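Local coordinates for protein inositol-1,4,5-trisphosphate 5-phosphatase 1 (Schizosaccharomyces pombe, PDB 1I9Z) that removes the 5-phosphate from soluble and lipid inositol phosphates through its magnesium-dependent catalytic domain, controlling phosphoinositide levels in membrane trafficking and signalling, at residues P254-D268 against Y296-I309. Residues are numbered along the deposited sequence; the frame is centred on the assembly and turned at random.
Sequences PITFPPTYKFDIGTD and YQSVPLYYSDHRPI. With 2IP (D-myo-inositol-1,4-bisphosphate), chain C.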
# COMPACT_ATOMS: atom_id res chain seq x y z
N PRO A 254 14.71 2.55 -2.16
CA PRO A 254 15.48 3.04 -3.31
C PRO A 254 14.97 2.26 -4.54
O PRO A 254 14.73 1.04 -4.44
CB PRO A 254 16.92 2.61 -3.00
CG PRO A 254 17.00 2.67 -1.48
CD PRO A 254 15.60 2.08 -1.06
N ILE A 255 14.84 2.94 -5.67
CA ILE A 255 14.39 2.32 -6.91
C ILE A 255 15.58 1.82 -7.69
O ILE A 255 16.51 2.61 -8.01
CB ILE A 255 13.58 3.34 -7.77
CG1 ILE A 255 12.27 3.66 -7.02
CG2 ILE A 255 13.34 2.83 -9.19
CD1 ILE A 255 11.56 4.85 -7.65
N THR A 256 15.60 0.51 -7.93
CA THR A 256 16.67 -0.12 -8.69
C THR A 256 16.16 -0.69 -10.01
O THR A 256 16.92 -1.36 -10.73
CB THR A 256 17.36 -1.22 -7.88
OG1 THR A 256 16.40 -2.27 -7.58
CG2 THR A 256 17.91 -0.64 -6.53
N PHE A 257 14.89 -0.44 -10.31
CA PHE A 257 14.31 -0.91 -11.57
C PHE A 257 14.09 0.23 -12.53
O PHE A 257 13.92 1.37 -12.11
CB PHE A 257 12.98 -1.66 -11.28
CG PHE A 257 12.02 -0.89 -10.45
CD1 PHE A 257 11.03 -0.08 -11.05
CD2 PHE A 257 12.07 -0.99 -9.05
CE1 PHE A 257 10.08 0.63 -10.22
CE2 PHE A 257 11.15 -0.29 -8.22
CZ PHE A 257 10.15 0.51 -8.81
N PRO A 258 14.06 -0.05 -13.84
CA PRO A 258 13.86 1.00 -14.83
C PRO A 258 12.43 1.58 -14.82
O PRO A 258 11.52 0.93 -14.26
CB PRO A 258 14.13 0.30 -16.16
CG PRO A 258 14.74 -1.10 -15.80
CD PRO A 258 14.23 -1.39 -14.46
N PRO A 259 12.24 2.79 -15.36
CA PRO A 259 10.95 3.50 -15.47
C PRO A 259 9.96 2.47 -16.05
O PRO A 259 10.28 1.72 -17.03
CB PRO A 259 11.27 4.57 -16.51
CG PRO A 259 12.68 5.04 -16.01
CD PRO A 259 13.37 3.67 -15.74
N THR A 260 8.80 2.37 -15.38
CA THR A 260 7.81 1.38 -15.73
C THR A 260 6.83 1.84 -16.78
O THR A 260 5.92 1.09 -17.13
CB THR A 260 6.99 1.03 -14.49
OG1 THR A 260 6.48 2.27 -13.88
CG2 THR A 260 7.90 0.32 -13.44
N TYR A 261 7.01 3.07 -17.25
CA TYR A 261 6.16 3.68 -18.17
C TYR A 261 6.99 4.44 -19.16
O TYR A 261 8.05 5.02 -18.86
CB TYR A 261 5.21 4.70 -17.48
CG TYR A 261 4.40 5.57 -18.40
CD1 TYR A 261 3.17 5.10 -18.91
CD2 TYR A 261 4.79 6.90 -18.69
CE1 TYR A 261 2.32 5.95 -19.68
CE2 TYR A 261 3.95 7.74 -19.48
CZ TYR A 261 2.73 7.26 -19.95
OH TYR A 261 1.87 8.06 -20.70
N LYS A 262 6.21 4.19 -20.19
CA LYS A 262 5.64 4.13 -21.47
C LYS A 262 6.21 3.16 -22.44
O LYS A 262 7.01 3.53 -23.19
CB LYS A 262 5.40 5.49 -22.02
CG LYS A 262 4.79 5.32 -23.22
CD LYS A 262 3.48 4.75 -23.01
CE LYS A 262 2.60 5.88 -23.56
NZ LYS A 262 1.55 5.23 -24.46
N PHE A 263 5.73 1.90 -22.41
CA PHE A 263 6.30 0.91 -23.30
C PHE A 263 5.32 0.62 -24.44
O PHE A 263 4.06 0.65 -24.23
CB PHE A 263 6.50 -0.46 -22.55
CG PHE A 263 7.62 -0.48 -21.58
CD1 PHE A 263 7.39 -0.28 -20.20
CD2 PHE A 263 8.93 -0.66 -22.01
CE1 PHE A 263 8.47 -0.28 -19.28
CE2 PHE A 263 9.98 -0.64 -21.11
CZ PHE A 263 9.77 -0.46 -19.76
N ASP A 264 5.88 0.23 -25.60
CA ASP A 264 5.04 -0.28 -26.71
C ASP A 264 4.51 -1.60 -26.10
O ASP A 264 5.23 -2.32 -25.41
CB ASP A 264 5.89 -0.62 -27.95
CG ASP A 264 6.33 0.64 -28.71
OD1 ASP A 264 5.88 1.76 -28.36
OD2 ASP A 264 7.10 0.45 -29.68
N ILE A 265 3.24 -1.91 -26.35
CA ILE A 265 2.64 -3.08 -25.76
C ILE A 265 3.28 -4.36 -26.35
O ILE A 265 3.47 -4.44 -27.58
CB ILE A 265 1.16 -3.08 -26.09
CG1 ILE A 265 0.51 -1.82 -25.45
CG2 ILE A 265 0.49 -4.36 -25.42
CD1 ILE A 265 -0.76 -1.44 -26.07
N GLY A 266 3.61 -5.30 -25.47
CA GLY A 266 4.23 -6.59 -25.84
C GLY A 266 5.76 -6.53 -26.00
O GLY A 266 6.42 -7.54 -26.27
N THR A 267 6.37 -5.37 -25.83
CA THR A 267 7.82 -5.31 -26.07
C THR A 267 8.63 -4.63 -24.91
O THR A 267 8.06 -4.10 -23.94
CB THR A 267 8.11 -4.51 -27.34
OG1 THR A 267 7.95 -3.13 -27.05
CG2 THR A 267 7.10 -4.82 -28.45
N ASP A 268 9.95 -4.61 -25.09
CA ASP A 268 10.87 -3.99 -24.12
C ASP A 268 11.16 -2.58 -24.58
O ASP A 268 12.07 -1.93 -24.03
CB ASP A 268 12.22 -4.76 -24.15
CG ASP A 268 12.13 -6.10 -23.47
OD1 ASP A 268 11.45 -6.21 -22.42
OD2 ASP A 268 12.77 -7.09 -23.93
N TYR A 296 11.32 -4.34 -3.61
CA TYR A 296 10.55 -3.30 -4.34
C TYR A 296 11.02 -3.45 -5.76
O TYR A 296 12.14 -3.00 -6.11
CB TYR A 296 10.91 -1.90 -3.80
CG TYR A 296 10.17 -0.71 -4.42
CD1 TYR A 296 10.75 0.54 -4.44
CD2 TYR A 296 8.83 -0.82 -4.88
CE1 TYR A 296 10.03 1.68 -4.84
CE2 TYR A 296 8.12 0.30 -5.33
CZ TYR A 296 8.71 1.56 -5.28
OH TYR A 296 7.95 2.70 -5.60
N GLN A 297 10.18 -4.00 -6.62
CA GLN A 297 10.63 -4.24 -8.00
C GLN A 297 9.51 -4.13 -9.03
O GLN A 297 8.32 -4.22 -8.67
CB GLN A 297 11.10 -5.71 -8.13
CG GLN A 297 12.52 -6.04 -7.62
CD GLN A 297 13.59 -5.09 -8.18
OE1 GLN A 297 13.60 -4.73 -9.39
NE2 GLN A 297 14.47 -4.64 -7.29
N SER A 298 9.92 -4.00 -10.30
CA SER A 298 9.00 -4.07 -11.43
C SER A 298 9.20 -5.51 -11.98
O SER A 298 10.19 -6.19 -11.68
CB SER A 298 9.28 -3.02 -12.49
OG SER A 298 10.48 -3.25 -13.20
N VAL A 299 8.21 -5.99 -12.73
CA VAL A 299 8.25 -7.35 -13.25
C VAL A 299 7.98 -7.31 -14.72
O VAL A 299 7.19 -6.54 -15.20
CB VAL A 299 7.15 -8.20 -12.51
CG1 VAL A 299 6.90 -9.52 -13.24
CG2 VAL A 299 7.61 -8.41 -11.04
N PRO A 300 8.61 -8.20 -15.47
CA PRO A 300 8.40 -8.21 -16.91
C PRO A 300 7.09 -8.85 -17.40
O PRO A 300 7.09 -10.02 -17.82
CB PRO A 300 9.66 -8.94 -17.46
CG PRO A 300 10.53 -9.23 -16.25
CD PRO A 300 9.61 -9.21 -15.05
N LEU A 301 5.97 -8.13 -17.29
CA LEU A 301 4.69 -8.56 -17.91
C LEU A 301 4.46 -7.51 -19.00
O LEU A 301 4.71 -6.32 -18.77
CB LEU A 301 3.49 -8.55 -16.97
CG LEU A 301 3.42 -9.68 -15.94
CD1 LEU A 301 2.01 -9.67 -15.33
CD2 LEU A 301 3.69 -11.07 -16.66
N TYR A 302 3.93 -7.93 -20.14
CA TYR A 302 3.87 -7.07 -21.32
C TYR A 302 2.47 -6.76 -21.86
O TYR A 302 2.34 -6.28 -23.01
CB TYR A 302 4.71 -7.80 -22.43
CG TYR A 302 6.20 -7.92 -22.11
CD1 TYR A 302 6.70 -8.97 -21.31
CD2 TYR A 302 7.08 -6.98 -22.62
CE1 TYR A 302 8.12 -9.08 -21.03
CE2 TYR A 302 8.46 -7.04 -22.36
CZ TYR A 302 8.96 -8.11 -21.56
OH TYR A 302 10.30 -8.20 -21.31
N TYR A 303 1.45 -7.00 -21.03
CA TYR A 303 0.08 -6.81 -21.50
C TYR A 303 -0.33 -5.37 -21.61
O TYR A 303 -1.31 -5.07 -22.28
CB TYR A 303 -0.92 -7.47 -20.54
CG TYR A 303 -0.54 -8.88 -20.19
CD1 TYR A 303 -0.56 -9.32 -18.88
CD2 TYR A 303 -0.17 -9.79 -21.20
CE1 TYR A 303 -0.20 -10.66 -18.54
CE2 TYR A 303 0.14 -11.11 -20.88
CZ TYR A 303 0.13 -11.54 -19.56
OH TYR A 303 0.45 -12.87 -19.22
N SER A 304 0.43 -4.50 -20.95
CA SER A 304 0.07 -3.08 -20.86
C SER A 304 1.23 -2.17 -21.29
O SER A 304 2.32 -2.66 -21.64
CB SER A 304 -0.30 -2.79 -19.36
OG SER A 304 -0.52 -1.38 -19.13
N ASP A 305 0.97 -0.85 -21.34
CA ASP A 305 2.06 0.08 -21.65
C ASP A 305 2.80 0.41 -20.33
O ASP A 305 3.79 1.13 -20.33
CB ASP A 305 1.55 1.33 -22.36
CG ASP A 305 0.41 2.02 -21.62
OD1 ASP A 305 -0.13 1.55 -20.57
OD2 ASP A 305 0.07 3.08 -22.14
N HIS A 306 2.34 -0.12 -19.20
CA HIS A 306 3.10 -0.01 -17.94
C HIS A 306 3.57 -1.39 -17.51
O HIS A 306 2.92 -2.41 -17.83
CB HIS A 306 2.25 0.43 -16.74
CG HIS A 306 1.76 1.83 -16.83
ND1 HIS A 306 2.04 2.78 -15.86
CD2 HIS A 306 0.94 2.43 -17.72
CE1 HIS A 306 1.39 3.90 -16.15
NE2 HIS A 306 0.71 3.71 -17.28
N ARG A 307 4.69 -1.46 -16.80
CA ARG A 307 5.06 -2.74 -16.13
C ARG A 307 4.45 -2.73 -14.77
O ARG A 307 4.29 -1.65 -14.17
CB ARG A 307 6.56 -2.86 -15.88
CG ARG A 307 7.37 -2.91 -17.16
CD ARG A 307 7.45 -4.46 -17.69
NE ARG A 307 8.20 -4.37 -18.93
CZ ARG A 307 7.70 -4.17 -20.14
NH1 ARG A 307 6.38 -4.10 -20.38
NH2 ARG A 307 8.55 -3.80 -21.12
N PRO A 308 4.06 -3.91 -14.25
CA PRO A 308 3.49 -4.04 -12.92
C PRO A 308 4.67 -3.97 -11.94
O PRO A 308 5.86 -4.19 -12.34
CB PRO A 308 2.81 -5.45 -12.92
CG PRO A 308 3.57 -6.21 -13.98
CD PRO A 308 4.17 -5.20 -14.97
N ILE A 309 4.37 -3.65 -10.67
CA ILE A 309 5.42 -3.59 -9.64
C ILE A 309 4.90 -4.27 -8.35
O ILE A 309 3.70 -4.61 -8.24
CB ILE A 309 5.80 -2.13 -9.27
CG1 ILE A 309 4.56 -1.36 -8.81
CG2 ILE A 309 6.40 -1.43 -10.48
CD1 ILE A 309 4.88 0.02 -8.11
C1 2IP C . -0.16 13.80 -21.45
C2 2IP C . -1.54 13.15 -21.73
C3 2IP C . -1.40 11.72 -22.33
C4 2IP C . -0.52 10.77 -21.48
C5 2IP C . 0.88 11.42 -21.36
C6 2IP C . 0.82 12.82 -20.69
O1 2IP C . 0.40 14.98 -21.95
O2 2IP C . -2.31 13.03 -20.57
O3 2IP C . -2.65 11.11 -22.44
O4 2IP C . -0.43 9.47 -22.15
O5 2IP C . 1.75 10.59 -20.59
O6 2IP C . 2.18 13.22 -20.73
P4 2IP C . -1.03 8.13 -21.57
O41 2IP C . -0.48 8.00 -20.10
O42 2IP C . -0.61 7.00 -22.39
O43 2IP C . -2.55 8.39 -21.65
P1 2IP C . 0.66 16.34 -21.36
O11 2IP C . 0.03 17.29 -22.39
O12 2IP C . 0.13 16.67 -19.98
O13 2IP C . 2.18 16.51 -21.47
O HOH W 1 14.11 -1.14 -6.11
O HOH W 2 10.56 -1.44 -15.12
O HOH W 3 4.73 -3.80 -22.77
O HOH W 4 11.28 -4.15 -20.53
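R307 lies flat on the F263 ring and illustrates how one arginine can tie its own segment to a neighbouring loop. Its CB rests near CB of T260, whose carbonyl O takes the backbone N-H of R307. CG then meets the F263 ring, 3.6 Å from CE1. A sharp bend at chi2 (-86°) folds the chain back over that ring, NE passing near the same CE1. CZ stands 3.9 Å from the ring centroid in a cation-pi contact, with the two planes 23° apart. The rim of Y302, through CE2, touches the opposite face of the guanidinium. NH2 donates to T267 O at 2.9 Å and to a water that in turn donates to D268 OD1; the direct charge pair with D268 is long. NH1 donates to a second water and, weakly, to L301 O. The hydrogen bonds and the F263 stack together restrict the group's rotation. Y302 OH donates to the syn side of D268 OD1 (2.6 Å).

Nearer the pocket, F263 N binds D305 O almost straight, and CD1 of Y261 sits over the H306 ring, 3.3 Å from NE2. Y261 belongs to the inositol bisphosphate pocket. K262 NZ reaches both OD2 of D305, in a salt bridge, and O42 of the ligand, each at a long, weak distance; D305 is close to the bound calcium. Far from the ligand, F257 turns its edge to the face of Y296 in a T-shaped pair, planes at 87°.

Both segments belong to the catalytic domain of the DNase I-like clan: 254-268 is a loop between helix 236-242 and strand 283-288, where OD2 of D283 is hydrogen-bonded to T260 OG1 and to H306 ND1, while 296-309 links the adjacent antiparallel strands 292-298 and 309-320 of one sheet.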